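Local coordinates for structural protein (PDB 6WQ0) that self-assembles into the helical nucleocapsid of a rod-shaped archaeal virus, wrapping the double-stranded DNA genome and holding it in the A-form, at a contact of chain A with DNA and the interface of chains A and B. Residues are numbered along the deposited sequence; one frame, centred on the assembly and turned at random. Chains: chain A/B, Structural protein.

Contact 1: a contact of chain A with DNA. Residues chain A 6-8, 13. With nucleotides of chain D; nucleotides of chain C.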
loop_
_atom_site.group_PDB
_atom_site.type_symbol
_atom_site.label_atom_id
_atom_site.label_comp_id
_atom_site.label_asym_id
_atom_site.label_seq_id
_atom_site.Cartn_x
_atom_site.Cartn_y
_atom_site.Cartn_z
ATOM N N THR A 6 30.318 70.221 16.784
ATOM C CA THR A 6 31.248 69.807 17.817
ATOM C C THR A 6 32.558 69.344 17.193
ATOM O O THR A 6 32.562 68.771 16.101
ATOM C CB THR A 6 30.667 68.672 18.668
ATOM O OG1 THR A 6 30.522 67.501 17.863
ATOM C CG2 THR A 6 29.312 69.061 19.226
ATOM N N PRO A 7 33.692 69.594 17.847
ATOM C CA PRO A 7 34.974 69.140 17.292
ATOM C C PRO A 7 35.127 67.631 17.395
ATOM O O PRO A 7 34.846 67.033 18.434
ATOM C CB PRO A 7 36.013 69.877 18.146
ATOM C CG PRO A 7 35.302 70.265 19.369
ATOM C CD PRO A 7 33.873 70.472 19.012
ATOM N N ARG A 8 35.578 67.019 16.306
ATOM C CA ARG A 8 35.801 65.582 16.233
ATOM C C ARG A 8 37.293 65.312 16.104
ATOM O O ARG A 8 37.968 65.923 15.270
ATOM C CB ARG A 8 35.048 64.969 15.053
ATOM C CG ARG A 8 33.569 65.304 15.009
ATOM C CD ARG A 8 32.769 64.423 15.940
ATOM N NE ARG A 8 31.443 64.134 15.409
ATOM C CZ ARG A 8 30.312 64.549 15.961
ATOM N NH1 ARG A 8 30.341 65.266 17.070
ATOM N NH2 ARG A 8 29.155 64.243 15.411
ATOM N N ARG A 13 36.537 60.572 14.183
ATOM C CA ARG A 13 36.503 60.566 12.725
ATOM C C ARG A 13 36.728 59.166 12.179
ATOM O O ARG A 13 35.996 58.707 11.299
ATOM C CB ARG A 13 37.556 61.517 12.168
ATOM C CG ARG A 13 37.278 62.971 12.392
ATOM C CD ARG A 13 38.142 63.813 11.493
ATOM N NE ARG A 13 38.514 65.069 12.126
ATOM C CZ ARG A 13 39.162 66.047 11.510
ATOM N NH1 ARG A 13 39.503 65.918 10.239
ATOM N NH2 ARG A 13 39.460 67.157 12.161
ATOM P P DT D 152 32.887 63.005 11.577
ATOM O OP1 DT D 152 32.753 62.517 12.956
ATOM O OP2 DT D 152 31.748 63.685 10.950
ATOM O "O5'" DT D 152 34.149 63.986 11.412
ATOM C "C5'" DT D 152 33.943 65.376 11.075
ATOM C "C4'" DT D 152 35.221 66.056 10.589
ATOM O "O4'" DT D 152 35.342 65.898 9.168
ATOM C "C3'" DT D 152 35.258 67.557 10.821
ATOM O "O3'" DT D 152 35.918 67.837 12.035
ATOM C "C2'" DT D 152 36.044 68.117 9.629
ATOM C "C1'" DT D 152 36.075 66.976 8.621
ATOM N N1 DT D 152 35.489 67.317 7.277
ATOM C C2 DT D 152 36.143 68.191 6.435
ATOM O O2 DT D 152 37.186 68.747 6.715
ATOM N N3 DT D 152 35.517 68.406 5.247
ATOM C C4 DT D 152 34.342 67.853 4.813
ATOM O O4 DT D 152 33.862 68.115 3.720
ATOM C C5 DT D 152 33.712 66.945 5.734
ATOM C C7 DT D 152 32.426 66.275 5.371
ATOM C C6 DT D 152 34.310 66.723 6.903
ATOM P P DA D 153 35.651 69.211 12.811
ATOM O OP1 DA D 153 36.443 69.170 14.049
ATOM O OP2 DA D 153 34.197 69.408 12.878
ATOM O "O5'" DA D 153 36.257 70.337 11.860
ATOM C "C5'" DA D 153 37.601 70.743 11.996
ATOM C "C4'" DA D 153 37.815 72.110 11.376
ATOM O "O4'" DA D 153 37.582 72.035 9.949
ATOM C "C3'" DA D 153 36.894 73.209 11.895
ATOM O "O3'" DA D 153 37.618 74.421 12.027
ATOM C "C2'" DA D 153 35.836 73.313 10.805
ATOM C "C1'" DA D 153 36.654 73.023 9.566
ATOM N N9 DA D 153 35.865 72.505 8.451
ATOM C C8 DA D 153 35.060 71.407 8.452
ATOM N N7 DA D 153 34.485 71.171 7.303
ATOM C C5 DA D 153 34.943 72.185 6.489
ATOM C C6 DA D 153 34.704 72.499 5.142
ATOM N N6 DA D 153 33.898 71.789 4.353
ATOM N N1 DA D 153 35.320 73.578 4.635
ATOM C C2 DA D 153 36.122 74.288 5.430
ATOM N N3 DA D 153 36.422 74.092 6.707
ATOM C C4 DA D 153 35.794 73.016 7.181
ATOM P P DT C 141 26.629 66.290 18.756
ATOM O OP1 DT C 141 28.030 65.860 18.781
ATOM O OP2 DT C 141 26.173 67.228 17.720
ATOM O "O5'" DT C 141 25.745 64.969 18.662
ATOM C "C5'" DT C 141 26.092 63.828 19.417
ATOM C "C4'" DT C 141 25.145 62.676 19.132
ATOM O "O4'" DT C 141 23.792 63.040 19.491
ATOM C "C3'" DT C 141 25.007 62.290 17.685
ATOM O "O3'" DT C 141 26.120 61.541 17.248
ATOM C "C2'" DT C 141 23.744 61.448 17.752
ATOM C "C1'" DT C 141 22.886 62.290 18.692
ATOM N N1 DT C 141 21.984 63.225 17.968
ATOM C C2 DT C 141 20.817 62.750 17.418
ATOM O O2 DT C 141 20.461 61.595 17.495
ATOM N N3 DT C 141 20.081 63.679 16.758
ATOM C C4 DT C 141 20.382 65.005 16.590
ATOM O O4 DT C 141 19.641 65.765 15.985
ATOM C C5 DT C 141 21.616 65.439 17.190
ATOM C C7 DT C 141 22.050 66.865 17.073
ATOM C C6 DT C 141 22.348 64.539 17.837
#
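The backbone runs extended through A:Thr6, A:Pro7 and A:Arg8 and then enters helix 10-24, so that a short arm lies along the DNA between phosphates of both strands. The backbone N of A:Arg8 donates a hydrogen bond to OP1 of DA153 of chain D at 3.2 Å. The side chain of A:Arg8, bent at chi2 and chi3, turns its guanidinium edge-on to two further phosphates. A:Arg8 NE gives a hydrogen bond and salt bridge to OP1 of DT152 of chain D at 3.2 Å, almost exactly in plane. A:Arg8 NH1 does the same, nearly in plane, to OP1 of DT141 of chain C at 2.9 Å, 162° at the hydrogen. One arginine thus bridges two strands, a task suited to its several in-plane N-H groups. A:Thr6 places OG1 in the crowded position between the backbone N and the carbonyl carbon (chi1 66°), where it donates to the same OP1 of DT141 at 3.1 Å; that oxygen is gripped twice. A:Arg13 instead lays a guanidinium face, toward its rim, over O3' of DT152. A weak hydrogen bond from A:Arg13 NE to A:Arg8 O may help hold arm against helix. Because these contacts fall on phosphates and sugars, the site probably holds the duplex whatever its sequence.

Contact 2: the interface of chains A and B. Residues chain A 90-95, 98-99; chain B 64, 67-69, 73.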
loop_
_atom_site.group_PDB
_atom_site.type_symbol
_atom_site.label_atom_id
_atom_site.label_comp_id
_atom_site.label_asym_id
_atom_site.label_seq_id
_atom_site.Cartn_x
_atom_site.Cartn_y
_atom_site.Cartn_z
ATOM N N ILE A 90 30.253 80.523 -9.939
ATOM C CA ILE A 90 29.793 81.831 -9.497
ATOM C C ILE A 90 29.332 82.733 -10.637
ATOM O O ILE A 90 28.623 83.716 -10.379
ATOM C CB ILE A 90 30.881 82.537 -8.663
ATOM C CG1 ILE A 90 32.143 82.761 -9.485
ATOM C CG2 ILE A 90 31.194 81.731 -7.409
ATOM C CD1 ILE A 90 33.251 83.389 -8.700
ATOM N N GLY A 91 29.710 82.440 -11.873
ATOM C CA GLY A 91 29.270 83.216 -13.015
ATOM C C GLY A 91 30.266 84.291 -13.398
ATOM O O GLY A 91 31.335 84.448 -12.801
ATOM N N ALA A 92 29.894 85.043 -14.429
ATOM C CA ALA A 92 30.718 86.142 -14.909
ATOM C C ALA A 92 30.445 87.410 -14.112
ATOM O O ALA A 92 29.306 87.693 -13.735
ATOM C CB ALA A 92 30.459 86.393 -16.393
ATOM N N GLY A 93 31.499 88.182 -13.870
ATOM C CA GLY A 93 31.412 89.377 -13.067
ATOM C C GLY A 93 32.696 89.618 -12.305
ATOM O O GLY A 93 33.687 88.911 -12.489
ATOM N N PRO A 94 32.703 90.632 -11.437
ATOM C CA PRO A 94 33.925 90.940 -10.671
ATOM C C PRO A 94 34.471 89.782 -9.851
ATOM O O PRO A 94 35.691 89.698 -9.655
ATOM C CB PRO A 94 33.474 92.099 -9.776
ATOM C CG PRO A 94 32.417 92.767 -10.560
ATOM C CD PRO A 94 31.690 91.690 -11.301
ATOM N N ALA A 95 33.614 88.896 -9.345
ATOM C CA ALA A 95 34.110 87.747 -8.598
ATOM C C ALA A 95 34.948 86.835 -9.484
ATOM O O ALA A 95 35.991 86.325 -9.054
ATOM C CB ALA A 95 32.943 86.981 -7.980
ATOM N N ASN A 98 38.360 88.439 -9.914
ATOM C CA ASN A 98 39.183 88.193 -8.734
ATOM C C ASN A 98 39.739 86.776 -8.735
ATOM O O ASN A 98 40.931 86.562 -8.480
ATOM C CB ASN A 98 38.370 88.438 -7.463
ATOM C CG ASN A 98 37.991 89.888 -7.284
ATOM O OD1 ASN A 98 38.499 90.763 -7.977
ATOM N ND2 ASN A 98 37.091 90.148 -6.348
ATOM N N MET A 99 38.889 85.790 -9.021
ATOM C CA MET A 99 39.363 84.411 -9.003
ATOM C C MET A 99 40.349 84.126 -10.125
ATOM O O MET A 99 41.285 83.349 -9.926
ATOM C CB MET A 99 38.198 83.430 -9.064
ATOM C CG MET A 99 37.517 83.241 -7.729
ATOM S SD MET A 99 36.638 81.684 -7.627
ATOM C CE MET A 99 38.023 80.565 -7.455
ATOM N N THR B 64 28.117 87.852 -6.836
ATOM C CA THR B 64 29.072 87.973 -7.935
ATOM C C THR B 64 29.294 89.429 -8.335
ATOM O O THR B 64 30.401 89.796 -8.734
ATOM C CB THR B 64 28.602 87.149 -9.132
ATOM O OG1 THR B 64 28.543 85.768 -8.763
ATOM C CG2 THR B 64 29.554 87.290 -10.291
ATOM N N GLY B 67 32.033 90.983 -5.858
ATOM C CA GLY B 67 33.376 90.448 -5.817
ATOM C C GLY B 67 33.665 89.481 -4.697
ATOM O O GLY B 67 34.840 89.254 -4.391
ATOM N N VAL B 68 32.646 88.893 -4.086
ATOM C CA VAL B 68 32.827 87.977 -2.968
ATOM C C VAL B 68 33.126 86.589 -3.517
ATOM O O VAL B 68 32.408 86.090 -4.389
ATOM C CB VAL B 68 31.584 87.962 -2.063
ATOM C CG1 VAL B 68 31.846 87.151 -0.819
ATOM C CG2 VAL B 68 31.179 89.373 -1.688
ATOM N N THR B 69 34.185 85.962 -3.006
ATOM C CA THR B 69 34.628 84.661 -3.484
ATOM C C THR B 69 34.966 83.769 -2.300
ATOM O O THR B 69 35.371 84.248 -1.240
ATOM C CB THR B 69 35.857 84.780 -4.404
ATOM O OG1 THR B 69 36.815 85.665 -3.818
ATOM C CG2 THR B 69 35.462 85.325 -5.752
ATOM N N ARG B 73 31.636 83.856 0.737
ATOM C CA ARG B 73 30.300 83.816 0.159
ATOM C C ARG B 73 29.312 83.158 1.108
ATOM O O ARG B 73 28.200 83.666 1.288
ATOM C CB ARG B 73 30.327 83.087 -1.184
ATOM C CG ARG B 73 30.959 83.884 -2.297
ATOM C CD ARG B 73 30.905 83.156 -3.618
ATOM N NE ARG B 73 29.585 83.218 -4.236
ATOM C CZ ARG B 73 29.290 83.929 -5.318
ATOM N NH1 ARG B 73 30.220 84.651 -5.914
ATOM N NH2 ARG B 73 28.063 83.916 -5.801
#
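In this coat protein of the Sulfolobus rod-shaped viruses, the start of helix 94-111 and the loop before it in chain A receive the end of helix 50-66 and the following turn of chain B, an asymmetric contact between two copies. B:Thr64 points its two branches at the chain A loop: OG1, anti to the carbonyl carbon (chi1 -62°), donates to A:Ile90 O at 2.6 Å from above the carbonyl plane, and CG2 lies 3.5 Å from A:Ala92 O. A small branched residue can thus both bond and pack. B:Arg73 crosses A:Ile90 obliquely, one guanidinium face resting on the CG2 methyl toward its rim, with CZ 3.6 Å from CG2. Its rotation is probably steadied within chain B, since B:Arg73 NH1 donates to B:Val68 O at 3.0 Å, nearly along the C=O axis, and makes a weak hydrogen bond to B:Thr64 OG1. A:Met99 and B:Thr69 slide past each other in opposite directions, CG meeting CG2 at 3.5 Å; chi1 of 46° turns that methyl anti to the carbonyl carbon of B:Thr69. Beside them the small A:Ala95 and side-chain-free B:Gly67 let the backbones approach, CA to CA 3.9 Å. One turn further along, A:Asn98 ND2 gives a weak hydrogen bond to B:Gly67 O at 3.1 Å.

Contact 3: a contact of chain A with DNA. Residues chain A 78, 81-82, 85, 106-107. With nucleotides of chain D; nucleotides of chain C.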
loop_
_atom_site.group_PDB
_atom_site.type_symbol
_atom_site.label_atom_id
_atom_site.label_comp_id
_atom_site.label_asym_id
_atom_site.label_seq_id
_atom_site.Cartn_x
_atom_site.Cartn_y
_atom_site.Cartn_z
ATOM N N GLY A 78 45.256 71.918 -16.444
ATOM C CA GLY A 78 44.728 72.102 -15.109
ATOM C C GLY A 78 44.241 73.516 -14.895
ATOM O O GLY A 78 43.088 73.728 -14.508
ATOM N N LEU A 81 40.956 74.074 -16.661
ATOM C CA LEU A 81 39.815 73.466 -15.997
ATOM C C LEU A 81 39.469 74.230 -14.734
ATOM O O LEU A 81 38.298 74.544 -14.503
ATOM C CB LEU A 81 40.101 72.000 -15.690
ATOM C CG LEU A 81 40.324 71.083 -16.891
ATOM C CD1 LEU A 81 40.700 69.699 -16.421
ATOM C CD2 LEU A 81 39.095 71.035 -17.765
ATOM N N LYS A 82 40.490 74.613 -13.966
ATOM C CA LYS A 82 40.271 75.430 -12.782
ATOM C C LYS A 82 39.444 76.659 -13.124
ATOM O O LYS A 82 38.402 76.904 -12.505
ATOM C CB LYS A 82 41.617 75.821 -12.178
ATOM C CG LYS A 82 41.564 76.322 -10.762
ATOM C CD LYS A 82 41.323 75.216 -9.782
ATOM C CE LYS A 82 41.441 75.702 -8.358
ATOM N NZ LYS A 82 42.835 76.092 -8.069
ATOM N N ARG A 85 35.908 75.859 -13.769
ATOM C CA ARG A 85 35.230 75.605 -12.506
ATOM C C ARG A 85 34.642 76.891 -11.949
ATOM O O ARG A 85 33.438 76.970 -11.680
ATOM C CB ARG A 85 36.207 74.971 -11.519
ATOM C CG ARG A 85 35.590 74.528 -10.218
ATOM C CD ARG A 85 36.616 73.875 -9.334
ATOM N NE ARG A 85 36.144 73.686 -7.969
ATOM C CZ ARG A 85 36.686 74.268 -6.907
ATOM N NH1 ARG A 85 37.723 75.076 -7.052
ATOM N NH2 ARG A 85 36.193 74.042 -5.700
ATOM N N TYR A 106 48.550 81.993 -8.310
ATOM C CA TYR A 106 48.801 80.639 -7.828
ATOM C C TYR A 106 49.720 79.873 -8.768
ATOM O O TYR A 106 50.759 79.353 -8.350
ATOM C CB TYR A 106 47.463 79.915 -7.672
ATOM C CG TYR A 106 47.523 78.470 -7.233
ATOM C CD1 TYR A 106 48.517 78.015 -6.384
ATOM C CD2 TYR A 106 46.556 77.571 -7.647
ATOM C CE1 TYR A 106 48.556 76.702 -5.982
ATOM C CE2 TYR A 106 46.586 76.258 -7.249
ATOM C CZ TYR A 106 47.586 75.828 -6.418
ATOM O OH TYR A 106 47.614 74.515 -6.023
ATOM N N TYR A 107 49.347 79.786 -10.046
ATOM C CA TYR A 107 50.089 78.938 -10.973
ATOM C C TYR A 107 51.471 79.498 -11.277
ATOM O O TYR A 107 52.454 78.749 -11.256
ATOM C CB TYR A 107 49.288 78.732 -12.258
ATOM C CG TYR A 107 48.504 77.445 -12.247
ATOM C CD1 TYR A 107 48.909 76.357 -12.996
ATOM C CD2 TYR A 107 47.372 77.313 -11.463
ATOM C CE1 TYR A 107 48.208 75.182 -12.970
ATOM C CE2 TYR A 107 46.663 76.143 -11.435
ATOM C CZ TYR A 107 47.084 75.082 -12.191
ATOM O OH TYR A 107 46.379 73.908 -12.164
ATOM P P DA D 143 51.104 67.605 -6.439
ATOM O OP1 DA D 143 51.609 68.547 -5.430
ATOM O OP2 DA D 143 50.501 66.327 -6.028
ATOM O "O5'" DA D 143 50.032 68.362 -7.344
ATOM C "C5'" DA D 143 49.924 69.763 -7.295
ATOM C "C4'" DA D 143 49.324 70.295 -8.577
ATOM O "O4'" DA D 143 49.775 69.492 -9.679
ATOM C "C3'" DA D 143 47.818 70.216 -8.676
ATOM O "O3'" DA D 143 47.221 71.303 -8.015
ATOM C "C2'" DA D 143 47.629 70.323 -10.174
ATOM C "C1'" DA D 143 48.775 69.465 -10.677
ATOM N N9 DA D 143 48.388 68.086 -10.927
ATOM C C8 DA D 143 48.476 67.028 -10.073
ATOM N N7 DA D 143 48.039 65.905 -10.579
ATOM C C5 DA D 143 47.642 66.254 -11.854
ATOM C C6 DA D 143 47.085 65.519 -12.910
ATOM N N6 DA D 143 46.827 64.211 -12.844
ATOM N N1 DA D 143 46.802 66.180 -14.049
ATOM C C2 DA D 143 47.058 67.486 -14.115
ATOM N N3 DA D 143 47.576 68.281 -13.193
ATOM C C4 DA D 143 47.851 67.595 -12.077
ATOM P P DT D 144 45.743 71.160 -7.413
ATOM O OP1 DT D 144 45.453 72.415 -6.705
ATOM O OP2 DT D 144 45.657 69.868 -6.716
ATOM O "O5'" DT D 144 44.800 71.047 -8.698
ATOM C "C5'" DT D 144 44.587 72.172 -9.532
ATOM C "C4'" DT D 144 43.886 71.771 -10.817
ATOM O "O4'" DT D 144 44.616 70.720 -11.488
ATOM C "C3'" DT D 144 42.528 71.151 -10.658
ATOM O "O3'" DT D 144 41.562 72.108 -10.321
ATOM C "C2'" DT D 144 42.328 70.616 -12.066
ATOM C "C1'" DT D 144 43.710 70.031 -12.346
ATOM N N1 DT D 144 43.763 68.575 -12.079
ATOM C C2 DT D 144 43.278 67.712 -13.026
ATOM O O2 DT D 144 42.824 68.076 -14.091
ATOM N N3 DT D 144 43.348 66.398 -12.692
ATOM C C4 DT D 144 43.833 65.868 -11.528
ATOM O O4 DT D 144 43.850 64.669 -11.319
ATOM C C5 DT D 144 44.321 66.819 -10.571
ATOM C C7 DT D 144 44.870 66.349 -9.262
ATOM C C6 DT D 144 44.257 68.114 -10.885
ATOM P P DA D 145 40.276 71.657 -9.483
ATOM O OP1 DA D 145 39.650 72.838 -8.884
ATOM O OP2 DA D 145 40.691 70.540 -8.624
ATOM O "O5'" DA D 145 39.290 71.053 -10.573
ATOM C "C5'" DA D 145 38.692 71.887 -11.535
ATOM C "C4'" DA D 145 38.066 71.062 -12.639
ATOM O "O4'" DA D 145 39.045 70.138 -13.151
ATOM C "C3'" DA D 145 36.927 70.166 -12.211
ATOM O "O3'" DA D 145 35.720 70.889 -12.144
ATOM C "C2'" DA D 145 36.903 69.158 -13.344
ATOM C "C1'" DA D 145 38.388 68.978 -13.626
ATOM N N9 DA D 145 38.969 67.799 -12.990
ATOM C C8 DA D 145 39.863 67.760 -11.961
ATOM N N7 DA D 145 40.202 66.549 -11.604
ATOM C C5 DA D 145 39.483 65.741 -12.463
ATOM C C6 DA D 145 39.399 64.349 -12.605
ATOM N N6 DA D 145 40.083 63.492 -11.850
ATOM N N1 DA D 145 38.587 63.868 -13.568
ATOM C C2 DA D 145 37.908 64.731 -14.322
ATOM N N3 DA D 145 37.908 66.051 -14.278
ATOM C C4 DA D 145 38.725 66.496 -13.322
ATOM P P DT D 146 34.563 70.421 -11.139
ATOM O OP1 DT D 146 33.529 71.466 -11.114
ATOM O OP2 DT D 146 35.223 70.028 -9.889
ATOM O "O5'" DT D 146 33.970 69.085 -11.795
ATOM C "C5'" DT D 146 33.199 69.143 -12.988
ATOM C "C4'" DT D 146 32.754 67.758 -13.439
ATOM O "O4'" DT D 146 33.903 66.939 -13.760
ATOM C "C3'" DT D 146 32.025 66.932 -12.410
ATOM O "O3'" DT D 146 30.674 67.338 -12.294
ATOM C "C2'" DT D 146 32.140 65.543 -13.024
ATOM C "C1'" DT D 146 33.561 65.566 -13.582
ATOM N N1 DT D 146 34.560 64.922 -12.677
ATOM C C2 DT D 146 34.716 63.547 -12.692
ATOM O O2 DT D 146 34.084 62.808 -13.416
ATOM N N3 DT D 146 35.647 63.071 -11.819
ATOM C C4 DT D 146 36.413 63.805 -10.947
ATOM O O4 DT D 146 37.227 63.285 -10.196
ATOM C C5 DT D 146 36.196 65.231 -10.981
ATOM C C7 DT D 146 36.975 66.136 -10.079
ATOM C C6 DT D 146 35.292 65.709 -11.832
ATOM P P DA C 150 39.823 75.040 -3.446
ATOM O OP1 DA C 150 40.956 75.390 -4.312
ATOM O OP2 DA C 150 38.670 74.323 -4.006
ATOM O "O5'" DA C 150 40.364 74.179 -2.220
ATOM C "C5'" DA C 150 41.526 74.591 -1.519
ATOM C "C4'" DA C 150 41.616 73.914 -0.166
ATOM O "O4'" DA C 150 40.417 74.166 0.591
ATOM C "C3'" DA C 150 41.676 72.408 -0.188
ATOM O "O3'" DA C 150 42.950 71.960 -0.534
ATOM C "C2'" DA C 150 41.360 72.113 1.265
ATOM C "C1'" DA C 150 40.241 73.111 1.519
ATOM N N9 DA C 150 38.927 72.526 1.340
ATOM C C8 DA C 150 38.134 72.578 0.234
ATOM N N7 DA C 150 37.006 71.930 0.368
ATOM C C5 DA C 150 37.069 71.429 1.654
ATOM C C6 DA C 150 36.183 70.657 2.415
ATOM N N6 DA C 150 35.001 70.241 1.965
ATOM N N1 DA C 150 36.562 70.320 3.662
ATOM C C2 DA C 150 37.737 70.748 4.114
ATOM N N3 DA C 150 38.651 71.469 3.492
ATOM C C4 DA C 150 38.249 71.782 2.257
#
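Phosphates of both DNA strands meet the side chains of A:Arg85 and A:Tyr106 in the first shell. The guanidinium of A:Arg85 reaches between strands: NH2 makes a salt bridge to OP2 of DA150 of chain C at 3.0 Å, with weak hydrogen-bond geometry, and NH1 makes another to OP1 of DA145 of chain D at 3.5 Å. The chain of A:Arg85 is extended from CG to NE, with CG anti to the backbone N (chi1 -174°), which carries the charge to the far strand while CD packs 3.6 Å from C5' of DA145. The phenol OH of A:Tyr106 donates to OP1 of DT144 of chain D at 3.1 Å, tip first, from a ring turned anti to the backbone N. A:Lys82, bent at chi2 and chi4, runs its CD and CE alongside the DA145 phosphate, where its ammonium charge may offset the repulsion between nearby phosphates.

Beside these polar contacts the sugars are met by mostly apolar groups. A:Leu81 sets CB against the sugar of DA145, and its CD1 also approaches the base atom O2 of DT144 at 3.5 Å. A:Gly78, lacking a side chain, brings CA to 3.6 Å from C1' of DT144, and A:Tyr107 touches C4' of that sugar with its OH. These contacts probably contribute to the non-specific desolvation that keeps the DNA in the A-form. Helix 71-89 supplies A:Gly78, A:Leu81, A:Lys82 and A:Arg85 from successive turns, and helix 94-111 presents the two tyrosines beside it.

Contacts 2 and 3 are close neighbours, their C-alpha centres about 15 Å apart, whereas contact 1 lies about 31 Å from contact 3 and 32 Å from contact 2. Helix 94-111 serves both near sites: its first turns meet chain B, and a later turn carries the tyrosines to the DNA. Helix 71-89 likewise gives its DNA-facing side in chain A to contact 3 and, in chain B, an arginine to contact 2. Subunit packing and DNA binding are thus built on shared elements, while the N-terminal arm of contact 1 grips the duplex at a separate point, which probably helps each copy wrap it.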